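Local coordinates for protein cortical-lytic enzyme (Clostridium perfringens, PDB 5JIP) that probably cleaves the glycan strands of spore-cortex peptidoglycan, acting as a family 25 muramidase during spore germination, at residues K141-L146 against G307-E312; P223-S228 against K255-N260; M230-V235 against A302-G307. All coordinates share one frame; numbering follows the deposited sequence.

Contact 1 of 3, residues K141-L146 against G307-E312; sequences KTRRRL and GDFSKE
D308 OD1 is the best-held polar atom here, gripped by two hydrogen bonds and one looser charge contact. The backbone N of R145 donates to D308 OD1 at 3.1 Å along a nearly straight line (168° at the hydrogen), meeting the syn lone pair of that oxygen. A water between R143 O and F309 N donates to the same oxygen, 2.9 Å from D308 OD1. The third partner is a long salt bridge, R144 NE to D308 OD1 at 3.7 Å, the two planes almost perpendicular. A second water, accepting from R144 NE, is placed to donate to D308 OD2 or R145 O, so both carboxylate oxygens have partners in reach; the far end of R144 turns to the carbonyl of G106.

The other anchor is a cation-pi stack. R143 is extended, CG anti to its backbone N (chi1 -152°), which lays its guanidinium flat over one face of the F309 ring: R143 CZ lies 3.5 Å from the F309 ring centroid, and the planes differ by 9°. R143 NH1 also forms a salt bridge with E301, which gives the stacked group a second partner.

R143, with positive phi, is the first residue beyond helix 124-142 of the TIM-barrel domain, and its segment meets the loop joining strands 296-304 and 314-318 of the C-terminal beta domain, with Y270 and T273 of the second subunit packing on R143 and F309.

Contact 2 of 3, residues P223-S228 against K255-N260; sequences PNSIDS and KEDDLN. With MG (magnesium ion), chain E.
Two oxygens approach closely here without a hydrogen bond: D227 O and D258 OD2 are 2.8 Å apart because both bind the same magnesium ion. D227 gives its backbone carbonyl (D227 O to MG 2.2 Å), whereas D258 gives a carboxylate oxygen (D258 OD2 to MG 2.0 Å). M230 O, D304 OD2 and two waters bring the ligand count to six, octahedrally arranged: D227 O faces D304 OD2 across the metal and D258 OD2 faces M230 O. A metal-bound water donates to D258 OD1 at 2.6 Å. CG of D258 sits in the crowded position between its backbone N and carbonyl carbon (chi1 64°), turning the carboxylate to the ion.

E256 to L259 form a type I beta turn, closed by L259 N bonding to E256 O, just ahead of strand 259-266. It is the loop before the third strand of a fibronectin type III-like sandwich, judged by strand order (first, second and fifth in one antiparallel sheet, the other four in the second), and it docks on the linker leaving the TIM barrel.

Away from the metal, S225 and D227 hold D257. The S225 hydroxyl, anti to its backbone N, donates to the anti lone pair of D257 OD2 (S225 OG to D257 OD2 2.6 Å) and accepts from D227 N in an ST turn. The backbone N of D257 donates to D227 OD2 at 3.1 Å (163° at hydrogen). These bonds bring two like charges together, D227 OD2 and D257 OD2 at 3.3 Å, which may raise the proton affinity of one of them. CB and CG of E256 cross the D227 side chain at about a right angle, touching its CG and OD2, while E256 OE2 accepts from S233 N.

Contact 3 of 3, residues M230-V235 against A302-G307; sequences MPPSAV and AFDITG. With MG (magnesium ion), chain E.
D304 closes strand 296-304, a central strand in the four-stranded sheet of the fibronectin type III-like domain, and its side chain runs from that sheet to a magnesium site shared with the linker from the barrel. Its CB lies beside the P232 ring, 4.2 Å from P232 CD. CG, in the crowded position between backbone N and carbonyl carbon (chi1 64°), comes 4.0 Å from P232 CD. The two tip oxygens have different tasks. D304 OD2 binds the ion (D304 OD2 to MG 2.1 Å) and stands 2.9 Å from M230 O, another metal ligand, without a hydrogen bond; D304 OD2 also touches P232 CD. D304 OD1 accepts from the backbone N of D308, a second-shell bond that should fix the carboxylate's rotation.

M230 contributes through its main chain: its carbonyl O reaches MG at 2.0 Å while the CB bond points away from the strand. D227 and D258 supply the other protein ligands. Just beyond D304 the chain reverses in a type I beta turn, G307 N donating to D304 O; the backbone angles at G307 (phi 93°, psi 20°) would press a CB against the preceding carbonyl, which explains the glycine.

Further from the metal the contact becomes apolar. The P232 side chain crosses that of D304 at about a right angle and rests on the strand, with P232 CG 3.8 Å from F303 CA, and its CB meets A302 CB. V235 sets CG1 anti to its backbone N, directing the other methyl to the strand, where V235 CG2 lies 4.2 Å from A302 CB and 3.8 Å from A302 N.

In the fold
All three contacts join the barrel side of the chain, or the linker leaving it, to the C-terminal beta domain. Contact 3 is buried, contact 1 partly so, and contact 2 lies at the surface. Contacts 2 and 3 split one magnesium site, each supplying a backbone carbonyl and an aspartate carboxylate, and their neighbouring strands 259-266 and 296-304 pair through N260 N and F303 O. Contact 1 has no metal; arginines, waters and an aromatic ring do the work instead. It is tied to contact 3 by the shared G307 and by R145 NH1 reaching T306 O. Contacts 1 and 3 pack against the second subunit, and contact 2 meets it through N260, bonded to N260 of that subunit.

Contact 1 of 3, residues K141-L146 against G307-E312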
loop_
_atom_site.group_PDB
_atom_site.type_symbol
_atom_site.label_atom_id
_atom_site.label_comp_id
_atom_site.label_asym_id
_atom_site.label_seq_id
_atom_site.Cartn_x
_atom_site.Cartn_y
_atom_site.Cartn_z
ATOM N N LYS A 141 2.842 15.880 -14.000
ATOM C CA LYS A 141 4.096 16.579 -14.201
ATOM C C LYS A 141 5.074 16.373 -13.049
ATOM O O LYS A 141 6.286 16.377 -13.276
ATOM C CB LYS A 141 3.821 18.065 -14.397
ATOM C CG LYS A 141 3.186 18.406 -15.743
ATOM C CD LYS A 141 4.204 18.359 -16.862
ATOM C CE LYS A 141 3.563 18.637 -18.212
ATOM N NZ LYS A 141 4.571 18.605 -19.294
ATOM N N THR A 142 4.588 16.179 -11.819
ATOM C CA THR A 142 5.458 16.159 -10.658
ATOM C C THR A 142 5.627 14.780 -10.035
ATOM O O THR A 142 6.594 14.584 -9.314
ATOM C CB THR A 142 4.924 17.096 -9.567
ATOM O OG1 THR A 142 3.678 16.578 -9.064
ATOM C CG2 THR A 142 4.766 18.502 -10.104
ATOM N N ARG A 143 4.749 13.824 -10.336
ATOM C CA ARG A 143 4.668 12.557 -9.616
ATOM C C ARG A 143 4.425 12.765 -8.119
ATOM O O ARG A 143 4.716 11.877 -7.322
ATOM C CB ARG A 143 5.918 11.691 -9.846
ATOM C CG ARG A 143 5.633 10.193 -9.724
ATOM C CD ARG A 143 6.914 9.372 -9.665
ATOM N NE ARG A 143 6.648 7.940 -9.667
ATOM C CZ ARG A 143 7.510 7.022 -9.244
ATOM N NH1 ARG A 143 8.692 7.367 -8.780
ATOM N NH2 ARG A 143 7.185 5.748 -9.289
ATOM N N ARG A 144 3.910 13.931 -7.730
ATOM C CA ARG A 144 3.525 14.236 -6.358
ATOM C C ARG A 144 2.013 14.338 -6.244
ATOM O O ARG A 144 1.366 15.008 -7.051
ATOM C CB ARG A 144 4.136 15.563 -5.870
ATOM C CG ARG A 144 5.631 15.566 -5.669
ATOM C CD ARG A 144 6.034 14.749 -4.479
ATOM N NE ARG A 144 5.451 15.249 -3.222
ATOM C CZ ARG A 144 5.984 16.179 -2.431
ATOM N NH1 ARG A 144 7.143 16.769 -2.716
ATOM N NH2 ARG A 144 5.357 16.516 -1.314
ATOM N N ARG A 145 1.471 13.731 -5.199
ATOM C CA ARG A 145 0.077 13.931 -4.839
ATOM C C ARG A 145 -0.240 15.378 -4.474
ATOM O O ARG A 145 0.506 16.043 -3.748
ATOM C CB ARG A 145 -0.309 13.064 -3.654
ATOM C CG ARG A 145 -0.210 11.570 -3.829
ATOM C CD ARG A 145 -1.083 11.031 -4.957
ATOM N NE ARG A 145 -2.437 11.552 -5.023
ATOM C CZ ARG A 145 -3.486 11.081 -4.346
ATOM N NH1 ARG A 145 -3.338 10.109 -3.468
ATOM N NH2 ARG A 145 -4.696 11.608 -4.535
ATOM N N LEU A 146 -1.386 15.840 -4.955
ATOM C CA LEU A 146 -1.917 17.165 -4.681
ATOM C C LEU A 146 -3.025 17.086 -3.634
ATOM O O LEU A 146 -3.990 16.335 -3.801
ATOM C CB LEU A 146 -2.462 17.774 -5.977
ATOM C CG LEU A 146 -3.042 19.183 -5.884
ATOM C CD1 LEU A 146 -1.930 20.185 -5.576
ATOM C CD2 LEU A 146 -3.761 19.551 -7.165
ATOM N N GLY A 307 0.507 7.221 -1.940
ATOM C CA GLY A 307 1.054 7.121 -3.278
ATOM C C GLY A 307 2.163 8.083 -3.630
ATOM O O GLY A 307 2.400 8.316 -4.825
ATOM N N ASP A 308 2.849 8.663 -2.640
ATOM C CA ASP A 308 4.096 9.368 -2.876
ATOM C C ASP A 308 5.297 8.452 -2.703
ATOM O O ASP A 308 5.268 7.467 -1.952
ATOM C CB ASP A 308 4.234 10.567 -1.939
ATOM C CG ASP A 308 3.404 11.765 -2.394
ATOM O OD1 ASP A 308 3.509 12.148 -3.564
ATOM O OD2 ASP A 308 2.620 12.297 -1.584
ATOM N N PHE A 309 6.368 8.810 -3.402
ATOM C CA PHE A 309 7.595 8.029 -3.484
ATOM C C PHE A 309 8.785 8.770 -2.889
ATOM O O PHE A 309 8.802 9.998 -2.813
ATOM C CB PHE A 309 7.917 7.703 -4.930
ATOM C CG PHE A 309 6.773 7.085 -5.647
ATOM C CD1 PHE A 309 5.808 7.877 -6.234
ATOM C CD2 PHE A 309 6.632 5.718 -5.693
ATOM C CE1 PHE A 309 4.726 7.300 -6.898
ATOM C CE2 PHE A 309 5.535 5.151 -6.324
ATOM C CZ PHE A 309 4.588 5.951 -6.919
ATOM N N SER A 310 9.787 7.986 -2.496
ATOM C CA SER A 310 11.130 8.498 -2.221
ATOM C C SER A 310 11.518 9.486 -3.299
ATOM O O SER A 310 11.399 9.197 -4.486
ATOM C CB SER A 310 12.160 7.352 -2.184
ATOM O OG SER A 310 11.811 6.343 -1.251
ATOM N N LYS A 311 12.006 10.661 -2.884
ATOM C CA LYS A 311 12.396 11.656 -3.878
ATOM C C LYS A 311 13.492 11.115 -4.779
ATOM O O LYS A 311 13.472 11.333 -5.998
ATOM C CB LYS A 311 12.859 12.933 -3.188
ATOM C CG LYS A 311 13.136 14.081 -4.161
ATOM C CD LYS A 311 13.579 15.357 -3.404
ATOM C CE LYS A 311 13.817 16.528 -4.358
ATOM N NZ LYS A 311 15.096 16.375 -5.072
ATOM N N GLU A 312 14.451 10.411 -4.194
ATOM C CA GLU A 312 15.565 9.829 -4.916
ATOM C C GLU A 312 15.527 8.308 -4.782
ATOM O O GLU A 312 15.128 7.764 -3.747
ATOM C CB GLU A 312 16.918 10.366 -4.385
ATOM C CG GLU A 312 17.016 11.912 -4.299
ATOM C CD GLU A 312 16.918 12.632 -5.649
ATOM O OE1 GLU A 312 16.968 11.971 -6.714
ATOM O OE2 GLU A 312 16.787 13.882 -5.646
HETATM O O HOH W 1 5.899 11.302 -4.896
HETATM O O HOH W 2 2.455 10.425 -6.598
HETATM O O HOH W 3 2.764 15.075 -2.457
HETATM O O HOH W 4 3.678 14.660 0.499
#

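Contact 2 of 3, residues P223-S228 against K255-N260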
loop_
_atom_site.group_PDB
_atom_site.type_symbol
_atom_site.label_atom_id
_atom_site.label_comp_id
_atom_site.label_asym_id
_atom_site.label_seq_id
_atom_site.Cartn_x
_atom_site.Cartn_y
_atom_site.Cartn_z
ATOM N N PRO A 223 -2.512 14.775 10.404
ATOM C CA PRO A 223 -2.470 13.341 10.709
ATOM C C PRO A 223 -1.700 13.036 11.988
ATOM O O PRO A 223 -0.935 13.845 12.508
ATOM C CB PRO A 223 -1.760 12.735 9.488
ATOM C CG PRO A 223 -1.789 13.789 8.435
ATOM C CD PRO A 223 -1.823 15.096 9.150
ATOM N N ASN A 224 -1.898 11.812 12.484
ATOM C CA ASN A 224 -1.198 11.357 13.673
ATOM C C ASN A 224 0.307 11.339 13.490
ATOM O O ASN A 224 1.052 11.477 14.469
ATOM C CB ASN A 224 -1.691 9.971 14.044
ATOM C CG ASN A 224 -3.106 9.996 14.563
ATOM O OD1 ASN A 224 -3.743 11.053 14.627
ATOM N ND2 ASN A 224 -3.604 8.842 14.961
ATOM N N SER A 225 0.772 11.150 12.262
ATOM C CA SER A 225 2.188 11.176 11.952
ATOM C C SER A 225 2.482 12.198 10.868
ATOM O O SER A 225 1.778 12.267 9.860
ATOM C CB SER A 225 2.677 9.819 11.476
ATOM O OG SER A 225 4.044 9.912 11.138
ATOM N N ILE A 226 3.565 12.949 11.068
ATOM C CA ILE A 226 4.038 13.877 10.046
ATOM C C ILE A 226 4.333 13.129 8.747
ATOM O O ILE A 226 4.251 13.700 7.657
ATOM C CB ILE A 226 5.271 14.642 10.567
ATOM C CG1 ILE A 226 5.723 15.677 9.551
ATOM C CG2 ILE A 226 6.420 13.702 10.866
ATOM C CD1 ILE A 226 4.720 16.854 9.410
ATOM N N ASP A 227 4.689 11.848 8.846
ATOM C CA ASP A 227 4.984 11.054 7.664
ATOM C C ASP A 227 3.801 11.014 6.703
ATOM O O ASP A 227 3.999 10.958 5.484
ATOM C CB ASP A 227 5.377 9.625 8.069
ATOM C CG ASP A 227 6.603 9.559 8.982
ATOM O OD1 ASP A 227 7.403 10.483 8.981
ATOM O OD2 ASP A 227 6.757 8.539 9.692
ATOM N N SER A 228 2.577 11.113 7.225
ATOM C CA SER A 228 1.384 11.029 6.384
ATOM C C SER A 228 1.168 12.284 5.534
ATOM O O SER A 228 0.291 12.280 4.681
ATOM C CB SER A 228 0.160 10.776 7.246
ATOM O OG SER A 228 0.253 9.483 7.838
ATOM N N LYS A 255 11.132 3.453 7.899
ATOM C CA LYS A 255 10.509 3.555 9.213
ATOM C C LYS A 255 9.211 4.354 9.225
ATOM O O LYS A 255 8.602 4.484 10.292
ATOM C CB LYS A 255 11.484 4.184 10.224
ATOM C CG LYS A 255 12.888 3.648 10.213
ATOM C CD LYS A 255 13.011 2.219 10.677
ATOM C CE LYS A 255 14.466 1.772 10.489
ATOM N NZ LYS A 255 14.615 0.317 10.187
ATOM N N GLU A 256 8.752 4.870 8.085
ATOM C CA GLU A 256 7.589 5.754 8.106
ATOM C C GLU A 256 6.338 5.031 8.563
ATOM O O GLU A 256 6.078 3.875 8.191
ATOM C CB GLU A 256 7.350 6.366 6.729
ATOM C CG GLU A 256 8.359 7.393 6.327
ATOM C CD GLU A 256 9.586 6.797 5.665
ATOM O OE1 GLU A 256 9.590 5.587 5.338
ATOM O OE2 GLU A 256 10.541 7.553 5.450
ATOM N N ASP A 257 5.525 5.748 9.345
ATOM C CA ASP A 257 4.278 5.190 9.838
ATOM C C ASP A 257 3.329 4.868 8.708
ATOM O O ASP A 257 2.497 3.970 8.842
ATOM C CB ASP A 257 3.615 6.168 10.817
ATOM C CG ASP A 257 4.509 6.486 11.992
ATOM O OD1 ASP A 257 4.962 5.517 12.631
ATOM O OD2 ASP A 257 4.802 7.683 12.248
ATOM N N ASP A 258 3.434 5.577 7.589
ATOM C CA ASP A 258 2.543 5.366 6.464
ATOM C C ASP A 258 3.224 4.606 5.334
ATOM O O ASP A 258 2.756 4.667 4.194
ATOM C CB ASP A 258 2.010 6.711 5.941
ATOM C CG ASP A 258 3.115 7.599 5.393
ATOM O OD1 ASP A 258 4.313 7.373 5.738
ATOM O OD2 ASP A 258 2.805 8.560 4.646
ATOM N N LEU A 259 4.342 3.928 5.623
ATOM C CA LEU A 259 5.028 3.146 4.612
ATOM C C LEU A 259 4.087 2.093 4.032
ATOM O O LEU A 259 3.327 1.436 4.750
ATOM C CB LEU A 259 6.247 2.475 5.217
ATOM C CG LEU A 259 7.096 1.654 4.265
ATOM C CD1 LEU A 259 7.801 2.534 3.271
ATOM C CD2 LEU A 259 8.054 0.843 5.091
ATOM N N ASN A 260 4.130 1.943 2.719
ATOM C CA ASN A 260 3.290 0.975 2.067
ATOM C C ASN A 260 4.019 -0.001 1.163
ATOM O O ASN A 260 3.426 -1.023 0.824
ATOM C CB ASN A 260 2.201 1.679 1.264
ATOM C CG ASN A 260 0.882 0.984 1.405
ATOM O OD1 ASN A 260 0.736 0.112 2.260
ATOM N ND2 ASN A 260 -0.088 1.347 0.560
HETATM MG MG MG E . 3.903 9.913 3.592
HETATM O O HOH W 5 5.704 8.914 4.136
HETATM O O HOH W 6 2.179 10.905 2.906
#

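Contact 3 of 3, residues M230-V235 against A302-G307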
loop_
_atom_site.group_PDB
_atom_site.type_symbol
_atom_site.label_atom_id
_atom_site.label_comp_id
_atom_site.label_asym_id
_atom_site.label_seq_id
_atom_site.Cartn_x
_atom_site.Cartn_y
_atom_site.Cartn_z
ATOM N N MET A 230 4.040 13.697 4.070
ATOM C CA MET A 230 5.297 13.751 3.312
ATOM C C MET A 230 5.566 12.476 2.510
ATOM O O MET A 230 5.116 11.390 2.890
ATOM C CB MET A 230 6.481 13.971 4.253
ATOM C CG MET A 230 6.325 15.164 5.129
ATOM S SD MET A 230 7.828 15.567 6.059
ATOM C CE MET A 230 8.123 14.077 7.011
ATOM N N PRO A 231 6.325 12.565 1.424
ATOM C CA PRO A 231 6.851 11.352 0.816
ATOM C C PRO A 231 7.779 10.636 1.782
ATOM O O PRO A 231 8.427 11.274 2.644
ATOM C CB PRO A 231 7.613 11.870 -0.416
ATOM C CG PRO A 231 7.077 13.258 -0.631
ATOM C CD PRO A 231 6.781 13.767 0.696
ATOM N N PRO A 232 7.920 9.325 1.640
ATOM C CA PRO A 232 8.919 8.606 2.440
ATOM C C PRO A 232 10.324 9.044 2.082
ATOM O O PRO A 232 10.587 9.573 0.993
ATOM C CB PRO A 232 8.710 7.135 2.066
ATOM C CG PRO A 232 7.862 7.117 0.935
ATOM C CD PRO A 232 7.295 8.457 0.631
ATOM N N SER A 233 11.235 8.776 3.015
ATOM C CA SER A 233 12.660 9.002 2.813
ATOM C C SER A 233 13.240 8.007 1.815
ATOM O O SER A 233 12.661 6.958 1.515
ATOM C CB SER A 233 13.434 8.862 4.128
ATOM O OG SER A 233 13.018 9.804 5.102
ATOM N N ALA A 234 14.413 8.351 1.296
ATOM C CA ALA A 234 15.171 7.398 0.497
ATOM C C ALA A 234 15.462 6.146 1.316
ATOM O O ALA A 234 15.595 6.184 2.541
ATOM C CB ALA A 234 16.479 8.007 0.013
ATOM N N VAL A 235 15.556 5.026 0.619
ATOM C CA VAL A 235 15.898 3.772 1.276
ATOM C C VAL A 235 17.372 3.800 1.688
ATOM O O VAL A 235 18.221 4.348 0.988
ATOM C CB VAL A 235 15.598 2.596 0.327
ATOM C CG1 VAL A 235 16.034 1.236 0.929
ATOM C CG2 VAL A 235 14.090 2.590 -0.083
ATOM N N ALA A 302 10.923 3.744 -1.892
ATOM C CA ALA A 302 9.791 3.487 -1.021
ATOM C C ALA A 302 8.574 4.259 -1.520
ATOM O O ALA A 302 8.695 5.251 -2.240
ATOM C CB ALA A 302 10.112 3.883 0.411
ATOM N N PHE A 303 7.380 3.790 -1.143
ATOM C CA PHE A 303 6.181 4.593 -1.372
ATOM C C PHE A 303 5.244 4.422 -0.186
ATOM O O PHE A 303 5.329 3.437 0.556
ATOM C CB PHE A 303 5.460 4.266 -2.709
ATOM C CG PHE A 303 5.041 2.821 -2.888
ATOM C CD1 PHE A 303 3.823 2.352 -2.398
ATOM C CD2 PHE A 303 5.845 1.947 -3.605
ATOM C CE1 PHE A 303 3.438 1.024 -2.590
ATOM C CE2 PHE A 303 5.463 0.639 -3.818
ATOM C CZ PHE A 303 4.265 0.161 -3.309
ATOM N N ASP A 304 4.374 5.413 0.015
ATOM C CA ASP A 304 3.522 5.455 1.195
ATOM C C ASP A 304 2.059 5.232 0.799
ATOM O O ASP A 304 1.728 5.043 -0.368
ATOM C CB ASP A 304 3.749 6.752 1.984
ATOM C CG ASP A 304 3.366 8.017 1.220
ATOM O OD1 ASP A 304 2.661 7.945 0.193
ATOM O OD2 ASP A 304 3.782 9.101 1.684
ATOM N N ILE A 305 1.185 5.190 1.809
ATOM C CA ILE A 305 -0.192 4.762 1.595
ATOM C C ILE A 305 -0.908 5.623 0.577
ATOM O O ILE A 305 -1.743 5.123 -0.183
ATOM C CB ILE A 305 -0.938 4.730 2.942
ATOM C CG1 ILE A 305 -0.339 3.603 3.783
ATOM C CG2 ILE A 305 -2.439 4.506 2.733
ATOM C CD1 ILE A 305 -0.859 3.581 5.234
ATOM N N THR A 306 -0.610 6.918 0.522
ATOM C CA THR A 306 -1.327 7.779 -0.405
ATOM C C THR A 306 -0.567 7.974 -1.709
ATOM O O THR A 306 -0.984 8.771 -2.537
ATOM C CB THR A 306 -1.690 9.115 0.272
ATOM O OG1 THR A 306 -0.588 9.625 1.022
ATOM C CG2 THR A 306 -2.852 8.894 1.241
ATOM N N GLY A 307 0.507 7.221 -1.940
ATOM C CA GLY A 307 1.054 7.121 -3.278
ATOM C C GLY A 307 2.163 8.083 -3.630
ATOM O O GLY A 307 2.400 8.316 -4.825
HETATM MG MG MG E . 3.903 9.913 3.592
HETATM O O HOH W 6 2.179 10.905 2.906
HETATM O O HOH W 5 5.704 8.914 4.136
#